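Local coordinates for protein superoxide dismutase [Fe] (Methanothermobacter thermautotrophicus, PDB 1MA1) that catalyses the dismutation of superoxide radicals to hydrogen peroxide and dioxygen, using one iron ion bound in each subunit of a homotetramer, at residues V79-F84 / I162-D167; S99-Y105 / V197-F201; E119-A123 / F145-V149. One frame throughout, in Å; residues are numbered along the deposited sequence.

Interaction 1: residues V79-F84 / I162-D167. With FE (Fe (III) ion), chain G.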
ATOM      1  N   VAL A  79      17.962   5.259  -4.117  1.00 17.91           N
ATOM      2  CA  VAL A  79      17.925   5.707  -5.507  1.00 18.56           C
ATOM      3  C   VAL A  79      17.277   7.082  -5.660  1.00 17.04           C
ATOM      4  O   VAL A  79      17.819   7.937  -6.344  1.00 17.89           O
ATOM      5  CB  VAL A  79      17.151   4.713  -6.413  1.00 20.07           C
ATOM      6  CG1 VAL A  79      17.042   5.277  -7.804  1.00 20.32           C
ATOM      7  CG2 VAL A  79      17.864   3.381  -6.472  1.00 21.47           C
ATOM      8  N   LEU A  80      16.131   7.294  -5.027  1.00 15.37           N
ATOM      9  CA  LEU A  80      15.435   8.580  -5.132  1.00 16.23           C
ATOM     10  C   LEU A  80      16.209   9.763  -4.535  1.00 17.06           C
ATOM     11  O   LEU A  80      16.212  10.857  -5.122  1.00 14.56           O
ATOM     12  CB  LEU A  80      14.045   8.498  -4.475  1.00 12.51           C
ATOM     13  CG  LEU A  80      13.024   7.649  -5.233  1.00  9.99           C
ATOM     14  CD1 LEU A  80      11.761   7.449  -4.449  1.00 10.35           C
ATOM     15  CD2 LEU A  80      12.723   8.332  -6.536  1.00 10.35           C
ATOM     16  N   HIS A  81      16.861   9.555  -3.380  1.00 17.51           N
ATOM     17  CA  HIS A  81      17.661  10.633  -2.797  1.00 17.74           C
ATOM     18  C   HIS A  81      18.830  10.919  -3.736  1.00 17.65           C
ATOM     19  O   HIS A  81      19.205  12.072  -3.936  1.00 17.61           O
ATOM     20  CB  HIS A  81      18.157  10.298  -1.369  1.00 14.83           C
ATOM     21  CG  HIS A  81      17.108  10.460  -0.301  1.00 17.19           C
ATOM     22  ND1 HIS A  81      16.172   9.489  -0.033  1.00 17.00           N
ATOM     23  CD2 HIS A  81      16.866  11.460   0.594  1.00 16.53           C
ATOM     24  CE1 HIS A  81      15.407   9.871   0.980  1.00 16.07           C
ATOM     25  NE2 HIS A  81      15.806  11.065   1.383  1.00 18.58           N
ATOM     26  N   LEU A  82      19.376   9.883  -4.354  1.00 19.28           N
ATOM     27  CA  LEU A  82      20.471  10.081  -5.295  1.00 20.47           C
ATOM     28  C   LEU A  82      20.107  11.031  -6.441  1.00 21.40           C
ATOM     29  O   LEU A  82      20.855  11.960  -6.729  1.00 22.06           O
ATOM     30  CB  LEU A  82      20.924   8.755  -5.891  1.00 22.49           C
ATOM     31  CG  LEU A  82      22.118   8.811  -6.859  1.00 23.88           C
ATOM     32  CD1 LEU A  82      23.350   9.309  -6.100  1.00 23.37           C
ATOM     33  CD2 LEU A  82      22.400   7.416  -7.439  1.00 21.51           C
ATOM     34  N   PHE A  83      18.975  10.795  -7.100  1.00 20.82           N
ATOM     35  CA  PHE A  83      18.527  11.674  -8.177  1.00 20.67           C
ATOM     36  C   PHE A  83      18.077  13.036  -7.663  1.00 20.17           C
ATOM     37  O   PHE A  83      18.171  14.031  -8.378  1.00 19.05           O
ATOM     38  CB  PHE A  83      17.374  11.031  -8.971  1.00 20.86           C
ATOM     39  CG  PHE A  83      17.809   9.944  -9.919  1.00 22.04           C
ATOM     40  CD1 PHE A  83      18.247   8.709  -9.444  1.00 22.58           C
ATOM     41  CD2 PHE A  83      17.794  10.154 -11.292  1.00 22.65           C
ATOM     42  CE1 PHE A  83      18.660   7.712 -10.319  1.00 21.47           C
ATOM     43  CE2 PHE A  83      18.211   9.154 -12.174  1.00 21.56           C
ATOM     44  CZ  PHE A  83      18.646   7.933 -11.684  1.00 20.73           C
ATOM     45  N   PHE A  84      17.578  13.068  -6.429  1.00 21.54           N
ATOM     46  CA  PHE A  84      17.069  14.299  -5.828  1.00 20.18           C
ATOM     47  C   PHE A  84      18.201  15.311  -5.697  1.00 19.86           C
ATOM     48  O   PHE A  84      18.097  16.425  -6.196  1.00 21.57           O
ATOM     49  CB  PHE A  84      16.469  14.000  -4.451  1.00 19.27           C
ATOM     50  CG  PHE A  84      15.867  15.203  -3.769  1.00 18.70           C
ATOM     51  CD1 PHE A  84      14.922  15.987  -4.419  1.00 19.80           C
ATOM     52  CD2 PHE A  84      16.221  15.533  -2.469  1.00 18.56           C
ATOM     53  CE1 PHE A  84      14.337  17.087  -3.775  1.00 20.72           C
ATOM     54  CE2 PHE A  84      15.642  16.620  -1.812  1.00 18.63           C
ATOM     55  CZ  PHE A  84      14.696  17.402  -2.469  1.00 18.21           C
ATOM     56  N   ILE A 162      13.974   7.724 -14.188  1.00 20.09           N
ATOM     57  CA  ILE A 162      13.769   8.978 -13.463  1.00 20.10           C
ATOM     58  C   ILE A 162      14.344  10.179 -14.217  1.00 19.22           C
ATOM     59  O   ILE A 162      15.494  10.165 -14.652  1.00 19.87           O
ATOM     60  CB  ILE A 162      14.406   8.928 -12.051  1.00 20.69           C
ATOM     61  CG1 ILE A 162      13.805   7.792 -11.230  1.00 20.04           C
ATOM     62  CG2 ILE A 162      14.164  10.243 -11.327  1.00 19.65           C
ATOM     63  CD1 ILE A 162      14.466   7.627  -9.881  1.00 18.89           C
ATOM     64  N   LEU A 163      13.539  11.221 -14.356  1.00 17.99           N
ATOM     65  CA  LEU A 163      14.013  12.479 -14.922  1.00 17.98           C
ATOM     66  C   LEU A 163      14.175  13.568 -13.864  1.00 18.52           C
ATOM     67  O   LEU A 163      15.218  14.224 -13.781  1.00 18.18           O
ATOM     68  CB  LEU A 163      13.046  12.962 -16.003  1.00 15.87           C
ATOM     69  CG  LEU A 163      12.940  12.050 -17.215  1.00 14.56           C
ATOM     70  CD1 LEU A 163      11.955  12.610 -18.215  1.00 13.11           C
ATOM     71  CD2 LEU A 163      14.328  11.895 -17.821  1.00 13.78           C
ATOM     72  N   LEU A 164      13.129  13.753 -13.063  1.00 17.76           N
ATOM     73  CA  LEU A 164      13.063  14.828 -12.081  1.00 17.06           C
ATOM     74  C   LEU A 164      12.416  14.264 -10.823  1.00 17.17           C
ATOM     75  O   LEU A 164      11.460  13.487 -10.908  1.00 18.14           O
ATOM     76  CB  LEU A 164      12.181  15.960 -12.605  1.00 17.10           C
ATOM     77  CG  LEU A 164      12.462  17.398 -12.167  1.00 17.93           C
ATOM     78  CD1 LEU A 164      11.129  18.131 -12.140  1.00 17.12           C
ATOM     79  CD2 LEU A 164      13.123  17.456 -10.815  1.00 14.96           C
ATOM     80  N   VAL A 165      12.908  14.673  -9.662  1.00 14.89           N
ATOM     81  CA  VAL A 165      12.454  14.094  -8.414  1.00 14.83           C
ATOM     82  C   VAL A 165      12.331  15.176  -7.340  1.00 17.58           C
ATOM     83  O   VAL A 165      13.198  16.040  -7.210  1.00 21.35           O
ATOM     84  CB  VAL A 165      13.450  12.976  -7.969  1.00 15.96           C
ATOM     85  CG1 VAL A 165      13.684  13.020  -6.489  1.00 11.24           C
ATOM     86  CG2 VAL A 165      12.908  11.610  -8.359  1.00 13.99           C
ATOM     87  N   LEU A 166      11.255  15.133  -6.572  1.00 16.62           N
ATOM     88  CA  LEU A 166      11.073  16.070  -5.470  1.00 17.03           C
ATOM     89  C   LEU A 166      10.654  15.359  -4.169  1.00 17.61           C
ATOM     90  O   LEU A 166       9.542  14.835  -4.078  1.00 17.16           O
ATOM     91  CB  LEU A 166      10.014  17.109  -5.869  1.00 16.27           C
ATOM     92  CG  LEU A 166       9.539  18.038  -4.764  1.00 15.82           C
ATOM     93  CD1 LEU A 166      10.741  18.720  -4.125  1.00 15.98           C
ATOM     94  CD2 LEU A 166       8.547  19.033  -5.340  1.00 16.17           C
ATOM     95  N   ASP A 167      11.542  15.335  -3.173  1.00 16.72           N
ATOM     96  CA  ASP A 167      11.246  14.649  -1.918  1.00 14.61           C
ATOM     97  C   ASP A 167      10.186  15.456  -1.178  1.00 14.94           C
ATOM     98  O   ASP A 167      10.270  16.680  -1.089  1.00 15.07           O
ATOM     99  CB  ASP A 167      12.522  14.488  -1.060  1.00 12.61           C
ATOM    100  CG  ASP A 167      12.310  13.583   0.162  1.00 14.88           C
ATOM    101  OD1 ASP A 167      11.161  13.152   0.357  1.00 16.67           O
ATOM    102  OD2 ASP A 167      13.273  13.305   0.943  1.00 16.04           O
TER
HETATM  103 FE    FE G 206      14.188  12.187   2.211  0.50 43.26          FE
HETATM  104  O   HOH W   1      13.047  10.662   2.003  0.50  2.39           O
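His81 and Asp167 meet at the iron(III) ion, one ligand from the helix and one from the strand: His81 NE2 lies 2.1 Å from the iron and Asp167 OD2 1.9 Å. A water, His33 and His171 fill the other places, the five-ligand set of the iron/manganese superoxide dismutases. Beside the metal site, Phe84 packs between helix 79-84 and strand 164-167. Phe84 CB touches Val165 CG1 at 3.6 Å. With CG anti to the backbone N (chi1 -178°), the ring is carried toward the Val165-Asp167 end of the strand. Phe84 CD1 turns the ring edge to Val165 O, 3.3 Å away and in the ring plane; CE1 reaches Asp167 N and Leu166 CD1, and CE2 and CZ lie against Asp167 CB. Asp167 CB sits over the centre of the ring face, 3.9 Å from the Phe84 centroid, a CH-pi contact. Further from the iron, Ile162 CB covers one face of Phe83 toward its rim, while Leu80 CD2 meets Ile162 CD1 at 3.8 Å and also packs on Val165 CG2. Second-shell bonds, His81 ND1 with Gly77 O and Asp167 OD1 with Trp169 N, probably limit the turning of both ligands. No hydrogen bond crosses between the segments, so the iron supplies the polar link, and an apolar layer packs helix against strand next to it.

Interaction 2: residues S99-Y105 / V197-F201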
ATOM      1  N   SER A  99      15.037  24.015 -21.286  1.00 32.05           N
ATOM      2  CA  SER A  99      15.021  24.281 -22.723  1.00 31.64           C
ATOM      3  C   SER A  99      15.290  23.002 -23.512  1.00 30.47           C
ATOM      4  O   SER A  99      15.410  21.921 -22.944  1.00 31.59           O
ATOM      5  CB  SER A  99      16.074  25.319 -23.049  1.00 31.76           C
ATOM      6  OG  SER A  99      17.290  24.907 -22.467  1.00 33.80           O
ATOM      7  N   GLY A 100      15.391  23.127 -24.827  1.00 28.75           N
ATOM      8  CA  GLY A 100      15.689  21.964 -25.631  1.00 27.22           C
ATOM      9  C   GLY A 100      14.515  21.006 -25.671  1.00 27.77           C
ATOM     10  O   GLY A 100      13.364  21.417 -25.484  1.00 26.33           O
ATOM     11  N   LYS A 101      14.794  19.727 -25.915  1.00 27.36           N
ATOM     12  CA  LYS A 101      13.731  18.755 -26.123  1.00 27.69           C
ATOM     13  C   LYS A 101      12.799  18.685 -24.925  1.00 27.02           C
ATOM     14  O   LYS A 101      11.589  18.619 -25.090  1.00 26.20           O
ATOM     15  CB  LYS A 101      14.295  17.368 -26.412  1.00 28.22           C
ATOM     16  CG  LYS A 101      14.923  17.238 -27.788  1.00 32.52           C
ATOM     17  CD  LYS A 101      15.343  15.800 -28.053  1.00 37.72           C
ATOM     18  CE  LYS A 101      16.009  15.637 -29.410  1.00 42.23           C
ATOM     19  NZ  LYS A 101      16.467  14.221 -29.641  1.00 43.17           N
ATOM     20  N   LEU A 102      13.363  18.706 -23.722  1.00 26.87           N
ATOM     21  CA  LEU A 102      12.568  18.621 -22.514  1.00 25.19           C
ATOM     22  C   LEU A 102      11.526  19.726 -22.527  1.00 26.09           C
ATOM     23  O   LEU A 102      10.348  19.492 -22.267  1.00 26.59           O
ATOM     24  CB  LEU A 102      13.461  18.748 -21.284  1.00 23.00           C
ATOM     25  CG  LEU A 102      12.697  18.627 -19.971  1.00 22.23           C
ATOM     26  CD1 LEU A 102      11.984  17.299 -19.929  1.00 20.24           C
ATOM     27  CD2 LEU A 102      13.652  18.767 -18.807  1.00 20.64           C
ATOM     28  N   ALA A 103      11.965  20.936 -22.842  1.00 28.19           N
ATOM     29  CA  ALA A 103      11.054  22.068 -22.994  1.00 29.50           C
ATOM     30  C   ALA A 103       9.947  21.758 -23.990  1.00 30.25           C
ATOM     31  O   ALA A 103       8.775  22.018 -23.726  1.00 30.41           O
ATOM     32  CB  ALA A 103      11.829  23.300 -23.441  1.00 28.56           C
ATOM     33  N   GLU A 104      10.325  21.200 -25.139  1.00 31.57           N
ATOM     34  CA  GLU A 104       9.344  20.866 -26.168  1.00 32.13           C
ATOM     35  C   GLU A 104       8.350  19.808 -25.707  1.00 31.48           C
ATOM     36  O   GLU A 104       7.158  19.929 -25.971  1.00 32.80           O
ATOM     37  CB  GLU A 104      10.035  20.396 -27.443  1.00 34.38           C
ATOM     38  CG  GLU A 104      11.009  21.401 -27.996  1.00 41.15           C
ATOM     39  CD  GLU A 104      11.744  20.908 -29.232  1.00 44.90           C
ATOM     40  OE1 GLU A 104      12.516  19.919 -29.161  1.00 47.13           O
ATOM     41  OE2 GLU A 104      11.543  21.532 -30.290  1.00 49.52           O
ATOM     42  N   TYR A 105       8.831  18.776 -25.018  1.00 30.99           N
ATOM     43  CA  TYR A 105       7.943  17.746 -24.498  1.00 28.60           C
ATOM     44  C   TYR A 105       7.027  18.251 -23.405  1.00 28.79           C
ATOM     45  O   TYR A 105       5.868  17.862 -23.352  1.00 30.86           O
ATOM     46  CB  TYR A 105       8.729  16.552 -23.985  1.00 26.76           C
ATOM     47  CG  TYR A 105       9.010  15.530 -25.053  1.00 24.70           C
ATOM     48  CD1 TYR A 105      10.101  15.654 -25.898  1.00 25.71           C
ATOM     49  CD2 TYR A 105       8.158  14.443 -25.235  1.00 26.56           C
ATOM     50  CE1 TYR A 105      10.343  14.710 -26.907  1.00 25.13           C
ATOM     51  CE2 TYR A 105       8.387  13.505 -26.235  1.00 25.60           C
ATOM     52  CZ  TYR A 105       9.481  13.643 -27.064  1.00 25.57           C
ATOM     53  OH  TYR A 105       9.718  12.704 -28.037  1.00 25.11           O
ATOM     54  N   VAL A 197      18.354  17.449 -15.513  1.00 23.87           N
ATOM     55  CA  VAL A 197      17.124  16.800 -15.949  1.00 24.11           C
ATOM     56  C   VAL A 197      17.117  16.685 -17.466  1.00 23.88           C
ATOM     57  O   VAL A 197      16.790  15.641 -18.013  1.00 25.31           O
ATOM     58  CB  VAL A 197      15.861  17.584 -15.511  1.00 23.30           C
ATOM     59  CG1 VAL A 197      14.626  16.825 -15.916  1.00 22.73           C
ATOM     60  CG2 VAL A 197      15.855  17.800 -14.022  1.00 22.58           C
ATOM     61  N   GLU A 198      17.486  17.768 -18.138  1.00 24.04           N
ATOM     62  CA  GLU A 198      17.688  17.749 -19.578  1.00 23.98           C
ATOM     63  C   GLU A 198      18.621  16.642 -20.030  1.00 24.22           C
ATOM     64  O   GLU A 198      18.315  15.928 -20.971  1.00 24.87           O
ATOM     65  CB  GLU A 198      18.226  19.102 -20.047  1.00 24.79           C
ATOM     66  CG  GLU A 198      17.156  20.181 -20.204  1.00 23.61           C
ATOM     67  CD  GLU A 198      17.731  21.586 -20.254  1.00 24.98           C
ATOM     68  OE1 GLU A 198      18.831  21.780 -20.828  1.00 27.75           O
ATOM     69  OE2 GLU A 198      17.080  22.507 -19.731  1.00 22.84           O
ATOM     70  N   LYS A 199      19.752  16.493 -19.353  1.00 25.20           N
ATOM     71  CA  LYS A 199      20.700  15.454 -19.697  1.00 26.66           C
ATOM     72  C   LYS A 199      20.074  14.076 -19.523  1.00 28.02           C
ATOM     73  O   LYS A 199      20.109  13.257 -20.436  1.00 30.31           O
ATOM     74  CB  LYS A 199      21.940  15.567 -18.826  1.00 27.47           C
ATOM     75  CG  LYS A 199      23.010  14.541 -19.152  1.00 33.59           C
ATOM     76  CD  LYS A 199      24.214  14.685 -18.215  1.00 36.83           C
ATOM     77  CE  LYS A 199      25.254  13.591 -18.436  1.00 42.08           C
ATOM     78  NZ  LYS A 199      26.467  13.793 -17.571  1.00 43.05           N
ATOM     79  N   ARG A 200      19.484  13.824 -18.360  1.00 27.03           N
ATOM     80  CA  ARG A 200      18.775  12.568 -18.117  1.00 27.18           C
ATOM     81  C   ARG A 200      17.779  12.244 -19.228  1.00 28.14           C
ATOM     82  O   ARG A 200      17.652  11.099 -19.656  1.00 27.58           O
ATOM     83  CB  ARG A 200      18.023  12.632 -16.783  1.00 25.15           C
ATOM     84  CG  ARG A 200      18.912  12.869 -15.569  1.00 23.25           C
ATOM     85  CD  ARG A 200      18.094  13.075 -14.316  1.00 20.03           C
ATOM     86  NE  ARG A 200      18.946  13.205 -13.145  1.00 19.99           N
ATOM     87  CZ  ARG A 200      18.493  13.454 -11.924  1.00 20.79           C
ATOM     88  NH1 ARG A 200      17.190  13.593 -11.729  1.00 21.81           N
ATOM     89  NH2 ARG A 200      19.332  13.574 -10.903  1.00 19.25           N
ATOM     90  N   PHE A 201      17.065  13.257 -19.690  1.00 29.39           N
ATOM     91  CA  PHE A 201      15.980  13.040 -20.626  1.00 30.51           C
ATOM     92  C   PHE A 201      16.546  12.628 -21.967  1.00 31.66           C
ATOM     93  O   PHE A 201      15.912  11.891 -22.712  1.00 31.88           O
ATOM     94  CB  PHE A 201      15.148  14.325 -20.773  1.00 30.30           C
ATOM     95  CG  PHE A 201      13.968  14.184 -21.701  1.00 29.94           C
ATOM     96  CD1 PHE A 201      13.108  13.087 -21.604  1.00 30.41           C
ATOM     97  CD2 PHE A 201      13.704  15.146 -22.669  1.00 28.56           C
ATOM     98  CE1 PHE A 201      11.992  12.962 -22.474  1.00 29.49           C
ATOM     99  CE2 PHE A 201      12.598  15.026 -23.534  1.00 27.29           C
ATOM    100  CZ  PHE A 201      11.744  13.934 -23.432  1.00 25.19           C
TER
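Leu102 and Phe201 both turn CG anti to the backbone N, at chi1 -178° in each, and this swings the leucine branches and the phenyl ring into the angle between helix 100-105 and helix 197-201. The short axes cross almost perpendicularly, at 85°, and approach to 9.0 Å. Leu102 forks over its partner helix: CD1 stands over one face of the Phe201 ring, a CH-pi contact, while Leu102 CD2 reaches the other way along the helix to Val197 CG1 at 3.6 Å and lies near Glu198 CG. The far end of the Phe201 ring then runs into Tyr105. Phe201 CZ drops onto one face of the tyrosine ring, nearer the rim than the middle and 3.4 Å from Tyr105 CD1, giving a T-shaped stack with centroids 5.0 Å apart and planes at 80°. Phe201 is thus gripped on a face by Leu102 and along its edge by Tyr105, and its edge also faces the backbone carbon C of Lys101. Tyr105 OH is hydrogen-bonded to Asp142, and both aromatic side chains touch Leu144 of strand 143-150. At the solvent side, just ahead of helix 100-110, Ser99 N donates to Glu198 OE2 at 3.0 Å. The N-H points nearly straight at the oxygen but comes from well above the carboxylate plane. Glu198 OE1 has a weak, long ion pair with Lys195. The chemistry is therefore divided: aromatic and aliphatic groups pack the inner part of this helix crossing in the C-terminal domain, while one charge-assisted bond ties the chain leading into helix 100-110 to helix 194-202 at its outer margin.

Interaction 3: residues E119-A123 / F145-V149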
ATOM      1  N   GLU A 119       0.846  21.012 -12.041  1.00 22.80           N
ATOM      2  CA  GLU A 119       0.506  19.612 -11.852  1.00 22.55           C
ATOM      3  C   GLU A 119       1.557  18.907 -10.994  1.00 22.22           C
ATOM      4  O   GLU A 119       1.215  18.184 -10.052  1.00 20.83           O
ATOM      5  CB  GLU A 119       0.369  18.902 -13.204  1.00 24.58           C
ATOM      6  CG  GLU A 119      -0.957  19.133 -13.894  1.00 29.37           C
ATOM      7  CD  GLU A 119      -1.117  18.298 -15.154  1.00 31.10           C
ATOM      8  OE1 GLU A 119      -0.537  17.192 -15.192  1.00 30.51           O
ATOM      9  OE2 GLU A 119      -1.830  18.733 -16.098  1.00 31.69           O
ATOM     10  N   PHE A 120       2.835  19.130 -11.308  1.00 20.96           N
ATOM     11  CA  PHE A 120       3.930  18.514 -10.554  1.00 19.44           C
ATOM     12  C   PHE A 120       3.878  18.964  -9.095  1.00 20.40           C
ATOM     13  O   PHE A 120       4.166  18.188  -8.184  1.00 19.87           O
ATOM     14  CB  PHE A 120       5.281  18.915 -11.147  1.00 17.72           C
ATOM     15  CG  PHE A 120       6.421  18.057 -10.689  1.00 16.05           C
ATOM     16  CD1 PHE A 120       6.639  16.800 -11.257  1.00 14.81           C
ATOM     17  CD2 PHE A 120       7.272  18.491  -9.676  1.00 17.45           C
ATOM     18  CE1 PHE A 120       7.679  15.993 -10.826  1.00 15.10           C
ATOM     19  CE2 PHE A 120       8.324  17.689  -9.230  1.00 17.04           C
ATOM     20  CZ  PHE A 120       8.531  16.437  -9.804  1.00 15.35           C
ATOM     21  N   SER A 121       3.502  20.224  -8.886  1.00 20.65           N
ATOM     22  CA  SER A 121       3.366  20.768  -7.549  1.00 20.29           C
ATOM     23  C   SER A 121       2.205  20.155  -6.774  1.00 21.08           C
ATOM     24  O   SER A 121       2.334  19.879  -5.575  1.00 20.15           O
ATOM     25  CB  SER A 121       3.212  22.288  -7.620  1.00 21.85           C
ATOM     26  OG  SER A 121       4.430  22.910  -8.023  1.00 21.22           O
ATOM     27  N   GLN A 122       1.080  19.930  -7.450  1.00 21.90           N
ATOM     28  CA  GLN A 122      -0.032  19.242  -6.818  1.00 23.41           C
ATOM     29  C   GLN A 122       0.343  17.816  -6.459  1.00 19.81           C
ATOM     30  O   GLN A 122      -0.084  17.286  -5.419  1.00 18.49           O
ATOM     31  CB  GLN A 122      -1.236  19.201  -7.746  1.00 29.95           C
ATOM     32  CG  GLN A 122      -1.842  20.530  -8.129  1.00 36.33           C
ATOM     33  CD  GLN A 122      -3.161  20.345  -8.874  1.00 40.59           C
ATOM     34  OE1 GLN A 122      -3.523  21.165  -9.714  1.00 43.65           O
ATOM     35  NE2 GLN A 122      -3.894  19.264  -8.562  1.00 43.30           N
ATOM     36  N   ALA A 123       1.128  17.194  -7.331  1.00 17.10           N
ATOM     37  CA  ALA A 123       1.580  15.821  -7.104  1.00 14.40           C
ATOM     38  C   ALA A 123       2.404  15.756  -5.843  1.00 13.37           C
ATOM     39  O   ALA A 123       2.269  14.812  -5.074  1.00 14.34           O
ATOM     40  CB  ALA A 123       2.377  15.341  -8.278  1.00  9.47           C
ATOM     41  N   PHE A 145       5.249  11.407 -18.203  1.00 23.40           N
ATOM     42  CA  PHE A 145       4.315  11.065 -17.125  1.00 22.53           C
ATOM     43  C   PHE A 145       4.827  11.644 -15.811  1.00 20.89           C
ATOM     44  O   PHE A 145       6.030  11.698 -15.569  1.00 18.90           O
ATOM     45  CB  PHE A 145       4.197   9.543 -16.953  1.00 25.16           C
ATOM     46  CG  PHE A 145       3.434   8.846 -18.047  1.00 27.37           C
ATOM     47  CD1 PHE A 145       3.463   7.458 -18.144  1.00 27.38           C
ATOM     48  CD2 PHE A 145       2.673   9.564 -18.964  1.00 30.61           C
ATOM     49  CE1 PHE A 145       2.748   6.793 -19.138  1.00 30.15           C
ATOM     50  CE2 PHE A 145       1.944   8.905 -19.973  1.00 31.51           C
ATOM     51  CZ  PHE A 145       1.983   7.519 -20.058  1.00 31.11           C
ATOM     52  N   ILE A 146       3.908  12.050 -14.950  1.00 18.81           N
ATOM     53  CA  ILE A 146       4.247  12.255 -13.549  1.00 17.75           C
ATOM     54  C   ILE A 146       3.775  11.050 -12.725  1.00 17.60           C
ATOM     55  O   ILE A 146       2.674  10.537 -12.931  1.00 17.38           O
ATOM     56  CB  ILE A 146       3.590  13.559 -13.022  1.00 16.81           C
ATOM     57  CG1 ILE A 146       4.027  14.741 -13.899  1.00 14.10           C
ATOM     58  CG2 ILE A 146       3.956  13.790 -11.547  1.00 15.03           C
ATOM     59  CD1 ILE A 146       3.462  16.090 -13.454  1.00 10.80           C
ATOM     60  N   MET A 147       4.600  10.577 -11.801  1.00 16.37           N
ATOM     61  CA  MET A 147       4.072   9.657 -10.794  1.00 19.25           C
ATOM     62  C   MET A 147       4.192  10.173  -9.370  1.00 17.73           C
ATOM     63  O   MET A 147       5.128  10.906  -9.037  1.00 19.09           O
ATOM     64  CB  MET A 147       4.703   8.241 -10.919  1.00 18.38           C
ATOM     65  CG  MET A 147       6.107   8.166 -11.496  1.00 21.53           C
ATOM     66  SD  MET A 147       6.817   6.471 -11.666  1.00 20.23           S
ATOM     67  CE  MET A 147       6.078   6.031 -13.063  1.00 21.76           C
ATOM     68  N   GLN A 148       3.222   9.815  -8.536  1.00 15.62           N
ATOM     69  CA  GLN A 148       3.265  10.213  -7.135  1.00 14.72           C
ATOM     70  C   GLN A 148       3.623   9.002  -6.310  1.00 13.22           C
ATOM     71  O   GLN A 148       2.798   8.130  -6.122  1.00 14.21           O
ATOM     72  CB  GLN A 148       1.914  10.750  -6.688  1.00 14.54           C
ATOM     73  CG  GLN A 148       1.931  11.318  -5.302  1.00 14.73           C
ATOM     74  CD  GLN A 148       0.552  11.578  -4.780  1.00 17.07           C
ATOM     75  OE1 GLN A 148      -0.176  10.643  -4.416  1.00 17.00           O
ATOM     76  NE2 GLN A 148       0.164  12.854  -4.749  1.00 18.08           N
ATOM     77  N   VAL A 149       4.863   8.948  -5.836  1.00 11.56           N
ATOM     78  CA  VAL A 149       5.358   7.797  -5.109  1.00 10.26           C
ATOM     79  C   VAL A 149       5.095   7.973  -3.625  1.00 11.82           C
ATOM     80  O   VAL A 149       5.503   8.974  -3.050  1.00 13.42           O
ATOM     81  CB  VAL A 149       6.849   7.644  -5.282  1.00  7.56           C
ATOM     82  CG1 VAL A 149       7.323   6.422  -4.477  1.00  7.37           C
ATOM     83  CG2 VAL A 149       7.184   7.555  -6.779  1.00  2.39           C
TER
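Helix 119-123 runs nearly parallel to strand 145-149, 14° between their directions and 8.9 Å between the axes at closest approach, with Ala123 CA 5.9 Å from Gln148 CA. Ile146 fills the space between them. Ile146 CD1 reaches the helix backbone at Phe120 N and meets the edge of the Phe120 ring, near its plane, at Phe120 CD1 (3.9 Å). Ile146 CG2 lies against Ala123 CB, also at 3.9 Å. This is one helix covering a face of the three-stranded antiparallel sheet in the C-terminal alpha/beta domain of the superoxide dismutase fold; Phe120 extends the cover across that sheet to Leu164 and Leu166. Near the end of the helix, Gln148 NE2 donates to Ala123 O at 2.9 Å, meeting a lone pair in the carbonyl plane, with an N-H...O angle of 161°; a weak bond joins NE2 to Ser126 OG. The extended Gln148 side chain, CG anti to the backbone N (chi1 -174°), delivers its amide there. A leucine in its place would probably leave the Ala123 carbonyl without this donor and the last turn less firmly tied to the strand. Glu119 makes salt bridges with Arg115 and with Arg56 of the second subunit.

Overall arrangement
Interaction 1 lies about 2 Å from the centre of the chain and joins the alpha-hairpin domain to the C-terminal domain at the iron; interactions 2 and 3 fall within the C-terminal domain. Their centres are about 16 Å (1 to 2), 13 Å (1 to 3) and 17 Å (2 to 3) apart. Along the chain the segments of interactions 1 and 2 alternate, and both segments of interaction 3 come between the halves of each. Arg200 links interactions 1 and 2 through probable hydrogen bonds to the carbonyls of Phe83 and Leu163. Strands 143-150 and 164-167 flank strand 131-138 in one sheet, so the strand bringing Asp167 to the two-domain iron site shares the helix-covered sheet of interaction 3; both contacts touch the second subunit.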